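PDB 5K0P: archeaosine synthase QueF-Like from Pyrobaculum calidifontis, which converts the nitrile of preQ0-modified tRNA into the formamidine of archaeosine, using free ammonium as the nitrogen donor. Local coordinates for residues V32-I37 with V67-K72; K72-A75 with Y81-V84; K83-S88 with E94-A99. All blocks are in the same frame, centred on the assembly; numbering follows the deposited sequence.

Contact 1 (V32-I37 with V67-K72); sequences VSVEYI and VDLLEK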
loop_
_atom_site.group_PDB
_atom_site.type_symbol
_atom_site.label_atom_id
_atom_site.label_comp_id
_atom_site.label_asym_id
_atom_site.label_seq_id
_atom_site.Cartn_x
_atom_site.Cartn_y
_atom_site.Cartn_z
ATOM N N VAL A 32 12.231 -16.542 5.849
ATOM C CA VAL A 32 13.178 -16.459 6.947
ATOM C C VAL A 32 13.956 -15.176 6.880
ATOM O O VAL A 32 14.406 -14.765 5.783
ATOM C CB VAL A 32 14.083 -17.691 7.007
ATOM C CG1 VAL A 32 14.900 -17.904 5.715
ATOM C CG2 VAL A 32 15.055 -17.592 8.198
ATOM N N SER A 33 14.074 -14.532 8.034
ATOM C CA SER A 33 14.826 -13.252 8.200
ATOM C C SER A 33 15.920 -13.547 9.216
ATOM O O SER A 33 15.614 -14.105 10.244
ATOM C CB SER A 33 13.921 -12.141 8.743
ATOM O OG SER A 33 12.975 -11.818 7.770
ATOM N N VAL A 34 17.175 -13.215 8.898
ATOM C CA VAL A 34 18.252 -13.286 9.879
ATOM C C VAL A 34 18.903 -11.942 10.016
ATOM O O VAL A 34 19.198 -11.233 9.010
ATOM C CB VAL A 34 19.243 -14.390 9.493
ATOM C CG1 VAL A 34 20.379 -14.532 10.470
ATOM C CG2 VAL A 34 18.471 -15.683 9.344
ATOM N N GLU A 35 19.193 -11.582 11.260
ATOM C CA GLU A 35 19.908 -10.330 11.482
ATOM C C GLU A 35 21.006 -10.631 12.451
ATOM O O GLU A 35 20.802 -11.430 13.366
ATOM C CB GLU A 35 18.837 -9.315 11.820
ATOM C CG GLU A 35 18.951 -8.542 13.028
ATOM C CD GLU A 35 17.742 -7.661 13.353
ATOM O OE1 GLU A 35 16.889 -7.301 12.469
ATOM O OE2 GLU A 35 17.729 -7.333 14.561
ATOM N N TYR A 36 22.198 -10.137 12.180
ATOM C CA TYR A 36 23.346 -10.332 13.056
ATOM C C TYR A 36 24.400 -9.236 13.040
ATOM O O TYR A 36 24.479 -8.455 12.116
ATOM C CB TYR A 36 24.002 -11.706 12.721
ATOM C CG TYR A 36 24.812 -11.702 11.479
ATOM C CD1 TYR A 36 24.195 -11.778 10.263
ATOM C CD2 TYR A 36 26.217 -11.587 11.529
ATOM C CE1 TYR A 36 24.965 -11.754 9.077
ATOM C CE2 TYR A 36 27.001 -11.563 10.350
ATOM C CZ TYR A 36 26.363 -11.634 9.130
ATOM O OH TYR A 36 27.101 -11.535 7.932
ATOM N N ILE A 37 25.221 -9.182 14.100
ATOM C CA ILE A 37 26.351 -8.257 14.158
ATOM C C ILE A 37 27.594 -9.036 13.871
ATOM O O ILE A 37 27.928 -9.965 14.646
ATOM C CB ILE A 37 26.497 -7.599 15.528
ATOM C CG1 ILE A 37 25.254 -6.806 15.799
ATOM C CG2 ILE A 37 27.757 -6.658 15.585
ATOM C CD1 ILE A 37 25.227 -6.160 17.134
ATOM N N VAL A 67 15.576 -22.272 15.437
ATOM C CA VAL A 67 16.651 -22.533 16.395
ATOM C C VAL A 67 17.861 -23.229 15.720
ATOM O O VAL A 67 19.000 -22.858 15.933
ATOM C CB VAL A 67 16.140 -23.313 17.602
ATOM C CG1 VAL A 67 17.271 -23.605 18.513
ATOM C CG2 VAL A 67 15.068 -22.516 18.317
ATOM N N ASP A 68 17.588 -24.174 14.843
ATOM C CA ASP A 68 18.645 -24.877 14.125
ATOM C C ASP A 68 19.447 -23.912 13.234
ATOM O O ASP A 68 20.668 -23.965 13.206
ATOM C CB ASP A 68 18.068 -26.021 13.290
ATOM C CG ASP A 68 19.124 -26.906 12.760
ATOM O OD1 ASP A 68 19.817 -27.542 13.566
ATOM O OD2 ASP A 68 19.298 -26.925 11.560
ATOM N N LEU A 69 18.749 -23.035 12.532
ATOM C CA LEU A 69 19.380 -22.081 11.641
ATOM C C LEU A 69 20.201 -21.076 12.483
ATOM O O LEU A 69 21.272 -20.708 12.085
ATOM C CB LEU A 69 18.318 -21.382 10.736
ATOM C CG LEU A 69 18.841 -20.333 9.706
ATOM C CD1 LEU A 69 19.886 -20.958 8.789
ATOM C CD2 LEU A 69 17.710 -19.746 8.838
ATOM N N LEU A 70 19.713 -20.657 13.636
ATOM C CA LEU A 70 20.525 -19.823 14.586
ATOM C C LEU A 70 21.827 -20.432 14.944
ATOM O O LEU A 70 22.909 -19.743 14.942
ATOM C CB LEU A 70 19.729 -19.541 15.845
ATOM C CG LEU A 70 20.448 -18.590 16.795
ATOM C CD1 LEU A 70 19.629 -17.376 17.141
ATOM C CD2 LEU A 70 20.769 -19.314 18.065
ATOM N N GLU A 71 21.738 -21.751 15.217
ATOM C CA GLU A 71 22.903 -22.524 15.599
ATOM C C GLU A 71 23.824 -22.638 14.408
ATOM O O GLU A 71 25.033 -22.503 14.632
ATOM C CB GLU A 71 22.582 -23.871 16.248
ATOM C CG GLU A 71 22.115 -23.756 17.709
ATOM C CD GLU A 71 23.093 -22.939 18.663
ATOM O OE1 GLU A 71 24.368 -23.066 18.681
ATOM O OE2 GLU A 71 22.565 -22.123 19.441
ATOM N N LYS A 72 23.295 -22.784 13.176
ATOM C CA LYS A 72 24.152 -22.772 12.008
ATOM C C LYS A 72 24.927 -21.491 11.816
ATOM O O LYS A 72 26.154 -21.516 11.492
ATOM C CB LYS A 72 23.364 -23.033 10.748
ATOM C CG LYS A 72 23.140 -24.505 10.587
ATOM C CD LYS A 72 21.920 -24.773 9.765
ATOM C CE LYS A 72 21.680 -26.262 9.654
ATOM N NZ LYS A 72 22.127 -26.613 8.325
#
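Leu69 leans from helix 62-77 onto strand 27-37 and meets it through a single methyl, CD2, which lodges against Val32 and Val34. The two valines are alternate residues of the strand, so both point their side chains toward the helix, while Ser33 between them points away from it. Leu69 crosses each valine obliquely. Its CD2 lies 3.5 Å from Val32 CG2, closer than usual carbon-carbon contact, and 4.2 Å from Val34 CG2, an ordinary van der Waals distance. The helix therefore bears more tightly on Val32. The two valine methyls are themselves 4.1 Å apart, Val32 CG2 to Val34 CG2, so the three groups form a small triangle with the leucine methyl as its helix-side corner.

The valines present corresponding methyls by different rotations. Val32 has CG1 between its backbone N and carbonyl carbon (chi1 59°), which swings CG2 opposite the N and over to Leu69. In Val34 it is CG1 that stands opposite the N (chi1 -179°), leaving CG2 beside the N and on the side of the leucine. Backbones stay well separated, with 8.4 Å from Val34 CA to Leu70 CA, and the junction is wholly apolar and buried.

Neighbours extend the packing: helix 45-53 brings Val52 against Val32, Phe48 against Val34 and Met51 against Leu69, while Val84 of the adjacent strand touches both valines. Two helices thus share one face of an antiparallel sheet whose strands 27-37 and 81-90 are separated in sequence by those same helices. This is the helix-covered sheet of the tunnel fold (T-fold), the unit that assembles into the decamer of this enzyme.

Contact 2 (K72-A75 with Y81-V84); sequences KVKA and YVKV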
loop_
_atom_site.group_PDB
_atom_site.type_symbol
_atom_site.label_atom_id
_atom_site.label_comp_id
_atom_site.label_asym_id
_atom_site.label_seq_id
_atom_site.Cartn_x
_atom_site.Cartn_y
_atom_site.Cartn_z
ATOM N N LYS A 72 23.295 -22.784 13.176
ATOM C CA LYS A 72 24.152 -22.772 12.008
ATOM C C LYS A 72 24.927 -21.491 11.816
ATOM O O LYS A 72 26.154 -21.516 11.492
ATOM C CB LYS A 72 23.364 -23.033 10.748
ATOM C CG LYS A 72 23.140 -24.505 10.587
ATOM C CD LYS A 72 21.920 -24.773 9.765
ATOM C CE LYS A 72 21.680 -26.262 9.654
ATOM N NZ LYS A 72 22.127 -26.613 8.325
ATOM N N VAL A 73 24.223 -20.368 12.005
ATOM C CA VAL A 73 24.836 -19.061 11.804
ATOM C C VAL A 73 25.852 -18.780 12.920
ATOM O O VAL A 73 26.916 -18.265 12.647
ATOM C CB VAL A 73 23.804 -17.922 11.721
ATOM C CG1 VAL A 73 24.516 -16.553 11.605
ATOM C CG2 VAL A 73 22.881 -18.154 10.545
ATOM N N LYS A 74 25.549 -19.147 14.141
ATOM C CA LYS A 74 26.500 -18.903 15.199
ATOM C C LYS A 74 27.747 -19.707 14.969
ATOM O O LYS A 74 28.861 -19.218 15.245
ATOM C CB LYS A 74 25.960 -19.293 16.554
ATOM C CG LYS A 74 25.084 -18.242 17.180
ATOM C CD LYS A 74 24.341 -18.780 18.372
ATOM C CE LYS A 74 25.243 -19.143 19.559
ATOM N NZ LYS A 74 25.648 -17.846 20.157
ATOM N N ALA A 75 27.588 -20.935 14.483
ATOM C CA ALA A 75 28.748 -21.764 14.256
ATOM C C ALA A 75 29.634 -21.250 13.115
ATOM O O ALA A 75 30.864 -21.304 13.238
ATOM C CB ALA A 75 28.374 -23.244 14.045
ATOM N N TYR A 81 25.553 -11.105 18.312
ATOM C CA TYR A 81 24.104 -11.004 18.280
ATOM C C TYR A 81 23.653 -11.645 16.979
ATOM O O TYR A 81 24.217 -11.375 15.917
ATOM C CB TYR A 81 23.593 -9.530 18.290
ATOM C CG TYR A 81 22.115 -9.378 17.991
ATOM C CD1 TYR A 81 21.172 -9.855 18.851
ATOM C CD2 TYR A 81 21.677 -8.741 16.828
ATOM C CE1 TYR A 81 19.841 -9.728 18.602
ATOM C CE2 TYR A 81 20.328 -8.603 16.547
ATOM C CZ TYR A 81 19.416 -9.119 17.428
ATOM O OH TYR A 81 18.083 -8.957 17.121
ATOM N N VAL A 82 22.626 -12.464 17.094
ATOM C CA VAL A 82 21.915 -13.104 15.949
ATOM C C VAL A 82 20.481 -13.291 16.322
ATOM O O VAL A 82 20.173 -13.730 17.457
ATOM C CB VAL A 82 22.381 -14.542 15.645
ATOM C CG1 VAL A 82 21.853 -15.081 14.297
ATOM C CG2 VAL A 82 23.821 -14.531 15.504
ATOM N N LYS A 83 19.603 -12.989 15.366
ATOM C CA LYS A 83 18.218 -13.282 15.475
ATOM C C LYS A 83 17.727 -13.859 14.169
ATOM O O LYS A 83 18.056 -13.349 13.092
ATOM C CB LYS A 83 17.429 -12.016 15.825
ATOM C CG LYS A 83 15.963 -12.263 16.002
ATOM C CD LYS A 83 15.212 -11.060 16.540
ATOM C CE LYS A 83 14.964 -10.042 15.421
ATOM N NZ LYS A 83 14.051 -8.917 15.807
ATOM N N VAL A 84 16.909 -14.914 14.297
ATOM C CA VAL A 84 16.313 -15.627 13.204
ATOM C C VAL A 84 14.807 -15.645 13.360
ATOM O O VAL A 84 14.322 -16.061 14.396
ATOM C CB VAL A 84 16.767 -17.085 13.194
ATOM C CG1 VAL A 84 16.085 -17.846 12.044
ATOM C CG2 VAL A 84 18.284 -17.187 13.087
#
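Val73 and Val82 face each other across the gap between helix 62-77 and strand 81-90, and their methyls make the close part of this contact. Val73 CG1 lies 4.1 Å from Val82 CG1, a comfortable van der Waals distance with no sign of strain. Both side chains head toward the opposite segment but cross at a slant, so one methyl of each does most of the touching. In both valines that methyl is turned opposite the backbone N (chi1 176° in Val73, -168° in Val82). Val82 CG2, the other branch, is a little farther from the same helix methyl, at 4.4 Å from Val73 CG1. On this inner side the packing continues into the core, with Met51 of helix 45-53 against Val73 and Tyr36 of strand 27-37 against Val82. The side chain of Val73 also comes within about 4 Å of that of Leu43, a substrate-binding residue.

The segments belong to the second helix and third strand of the tunnel fold's beta-beta-alpha-alpha-beta-beta order. Only a short connection separates them, so the chain turns back from the end of the helix and lays the new strand beneath it.

Toward solvent the contact is looser. Lys74 is partly exposed and lends only its aliphatic stem, with CG at 4.3 Å from Val82 CG2. Its chain then bends at chi3 (67°), and NZ hydrogen-bonds Ser101 OG on strand 93-102, so the ammonium is held by an edge strand of this chain's sheet while the carbons beneath it cover Val82. Toward the other end the gap widens: Val73 CG2 and Val84 CG2 stand 5.3 Å apart, and Val84 packs instead on Leu69 and Leu70 one turn earlier in the helix.

Contact 3 (K83-S88 with E94-A99); sequences KVTVKS and EVEVVA
Ala99 O is gripped twice by the neighbouring strand: Val84 N donates a nearly straight bond of 2.8 Å (171° at the hydrogen), and Lys83 CA brings a C-H...O contact of 3.3 Å. Ala99 N returns a bond to Val84 O, and the same reciprocal pairing recurs at Val86 with Val97 and at Ser88 with Val95. Between them lie the non-hydrogen-bonded pairs Thr85 with Val98 and Lys87 with Glu96. The two strands form the C-terminal beta hairpin of the tunnel fold, and its outer strand pairs antiparallel with a strand of the second subunit, carrying the sheet across the interface.

On the face of Val84, Val86 and Val97, helix 62-77 covers the hairpin through Leu70 and Ala66, while Val95 on the same face packs on Leu13 of the second subunit; Ser88 OG hydrogen-bonds His62 ND1 of the helix. The other face is partly polar. Lys87 and Glu96 lie side by side and point the same way, each with CG opposite its carbonyl carbon (chi1 -52° and -53°), and their stems touch at 3.8 Å, Lys87 CG to Glu96 CG. Lys87 NZ remains 4.2 Å from Glu96 OE2, beyond a salt bridge, whereas Glu96 OE1 makes one with Arg12 of the second subunit. Were Lys87 cut back to an alanine, the flank of the Glu96 stem would probably be bared and its carboxylate left without the nearby lysine of its own hairpin. Farther along, Val98 CG1 rests 3.7 Å from Lys83 CG, and Val98 CG2 lies beside Thr85 OG1.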
loop_
_atom_site.group_PDB
_atom_site.type_symbol
_atom_site.label_atom_id
_atom_site.label_comp_id
_atom_site.label_asym_id
_atom_site.label_seq_id
_atom_site.Cartn_x
_atom_site.Cartn_y
_atom_site.Cartn_z
ATOM N N LYS A 83 19.603 -12.989 15.366
ATOM C CA LYS A 83 18.218 -13.282 15.475
ATOM C C LYS A 83 17.727 -13.859 14.169
ATOM O O LYS A 83 18.056 -13.349 13.092
ATOM C CB LYS A 83 17.429 -12.016 15.825
ATOM C CG LYS A 83 15.963 -12.263 16.002
ATOM C CD LYS A 83 15.212 -11.060 16.540
ATOM C CE LYS A 83 14.964 -10.042 15.421
ATOM N NZ LYS A 83 14.051 -8.917 15.807
ATOM N N VAL A 84 16.909 -14.914 14.297
ATOM C CA VAL A 84 16.313 -15.627 13.204
ATOM C C VAL A 84 14.807 -15.645 13.360
ATOM O O VAL A 84 14.322 -16.061 14.396
ATOM C CB VAL A 84 16.767 -17.085 13.194
ATOM C CG1 VAL A 84 16.085 -17.846 12.044
ATOM C CG2 VAL A 84 18.284 -17.187 13.087
ATOM N N THR A 85 14.080 -15.326 12.294
ATOM C CA THR A 85 12.668 -15.228 12.338
ATOM C C THR A 85 12.151 -15.992 11.153
ATOM O O THR A 85 12.566 -15.714 10.008
ATOM C CB THR A 85 12.123 -13.758 12.261
ATOM O OG1 THR A 85 12.585 -12.962 13.409
ATOM C CG2 THR A 85 10.593 -13.820 12.351
ATOM N N VAL A 86 11.311 -16.994 11.458
ATOM C CA VAL A 86 10.697 -17.875 10.459
ATOM C C VAL A 86 9.208 -17.644 10.456
ATOM O O VAL A 86 8.601 -17.827 11.502
ATOM C CB VAL A 86 11.021 -19.351 10.760
ATOM C CG1 VAL A 86 10.319 -20.261 9.777
ATOM C CG2 VAL A 86 12.523 -19.561 10.817
ATOM N N LYS A 87 8.652 -17.256 9.285
ATOM C CA LYS A 87 7.247 -16.885 9.116
ATOM C C LYS A 87 6.636 -17.881 8.164
ATOM O O LYS A 87 7.188 -18.098 7.102
ATOM C CB LYS A 87 7.054 -15.431 8.510
ATOM C CG LYS A 87 7.830 -14.363 9.278
ATOM C CD LYS A 87 7.567 -12.874 8.870
ATOM C CE LYS A 87 8.473 -11.924 9.678
ATOM N NZ LYS A 87 8.266 -10.512 9.234
ATOM N N SER A 88 5.551 -18.532 8.570
ATOM C CA SER A 88 4.833 -19.443 7.759
ATOM C C SER A 88 3.348 -19.351 8.097
ATOM O O SER A 88 2.929 -18.545 8.985
ATOM C CB SER A 88 5.362 -20.874 7.961
ATOM O OG SER A 88 5.541 -21.135 9.357
ATOM N N GLU A 94 -1.179 -17.465 10.682
ATOM C CA GLU A 94 0.076 -16.856 10.414
ATOM C C GLU A 94 0.958 -17.027 11.683
ATOM O O GLU A 94 0.606 -16.567 12.793
ATOM C CB GLU A 94 -0.096 -15.375 10.090
ATOM C CG GLU A 94 -0.941 -15.153 8.852
ATOM C CD GLU A 94 -1.154 -13.697 8.579
ATOM O OE1 GLU A 94 -0.118 -12.981 8.384
ATOM O OE2 GLU A 94 -2.348 -13.291 8.536
ATOM N N VAL A 95 2.111 -17.656 11.457
ATOM C CA VAL A 95 3.041 -17.999 12.526
ATOM C C VAL A 95 4.350 -17.317 12.319
ATOM O O VAL A 95 4.856 -17.346 11.175
ATOM C CB VAL A 95 3.263 -19.551 12.606
ATOM C CG1 VAL A 95 4.087 -19.836 13.811
ATOM C CG2 VAL A 95 1.952 -20.300 12.733
ATOM N N GLU A 96 4.927 -16.761 13.380
ATOM C CA GLU A 96 6.306 -16.264 13.380
ATOM C C GLU A 96 6.996 -16.795 14.574
ATOM O O GLU A 96 6.516 -16.702 15.706
ATOM C CB GLU A 96 6.460 -14.738 13.431
ATOM C CG GLU A 96 5.668 -14.029 12.344
ATOM C CD GLU A 96 5.861 -12.521 12.372
ATOM O OE1 GLU A 96 6.720 -11.991 13.158
ATOM O OE2 GLU A 96 5.105 -11.928 11.603
ATOM N N VAL A 97 8.120 -17.424 14.336
ATOM C CA VAL A 97 8.916 -17.976 15.365
ATOM C C VAL A 97 10.227 -17.300 15.348
ATOM O O VAL A 97 10.899 -17.294 14.326
ATOM C CB VAL A 97 9.140 -19.525 15.135
ATOM C CG1 VAL A 97 10.027 -19.998 16.245
ATOM C CG2 VAL A 97 7.844 -20.286 15.199
ATOM N N VAL A 98 10.683 -16.832 16.516
ATOM C CA VAL A 98 11.925 -16.081 16.605
ATOM C C VAL A 98 12.890 -16.888 17.507
ATOM O O VAL A 98 12.482 -17.383 18.607
ATOM C CB VAL A 98 11.665 -14.664 17.219
ATOM C CG1 VAL A 98 12.924 -13.864 17.375
ATOM C CG2 VAL A 98 10.577 -13.879 16.466
ATOM N N ALA A 99 14.152 -16.935 17.102
ATOM C CA ALA A 99 15.218 -17.363 17.993
ATOM C C ALA A 99 16.267 -16.291 18.013
ATOM O O ALA A 99 16.528 -15.648 17.003
ATOM C CB ALA A 99 15.825 -18.674 17.519
#

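Contacts 1 and 2, with centres about 4 Å apart, seat successive turns of helix 62-77 on neighbouring strands; Lys72 is common to their segments. The strands beneath are joined by backbone pairs such as Glu35 N to Lys83 O, 2.8 Å. Strand 81-90 then runs on into contact 3, whose centre is about 10 Å from that of contact 1 and 14 Å from that of contact 2; Lys83 and Val84 belong to segments of both 2 and 3, though only in contact 3 do they touch the partner segment. Substrate-binding residues lie at two places along it: Leu43 beside Val73 in contact 2, and His62 and Asp28, which contribute to a site shared with an adjacent subunit, beside Ser88 in contact 3.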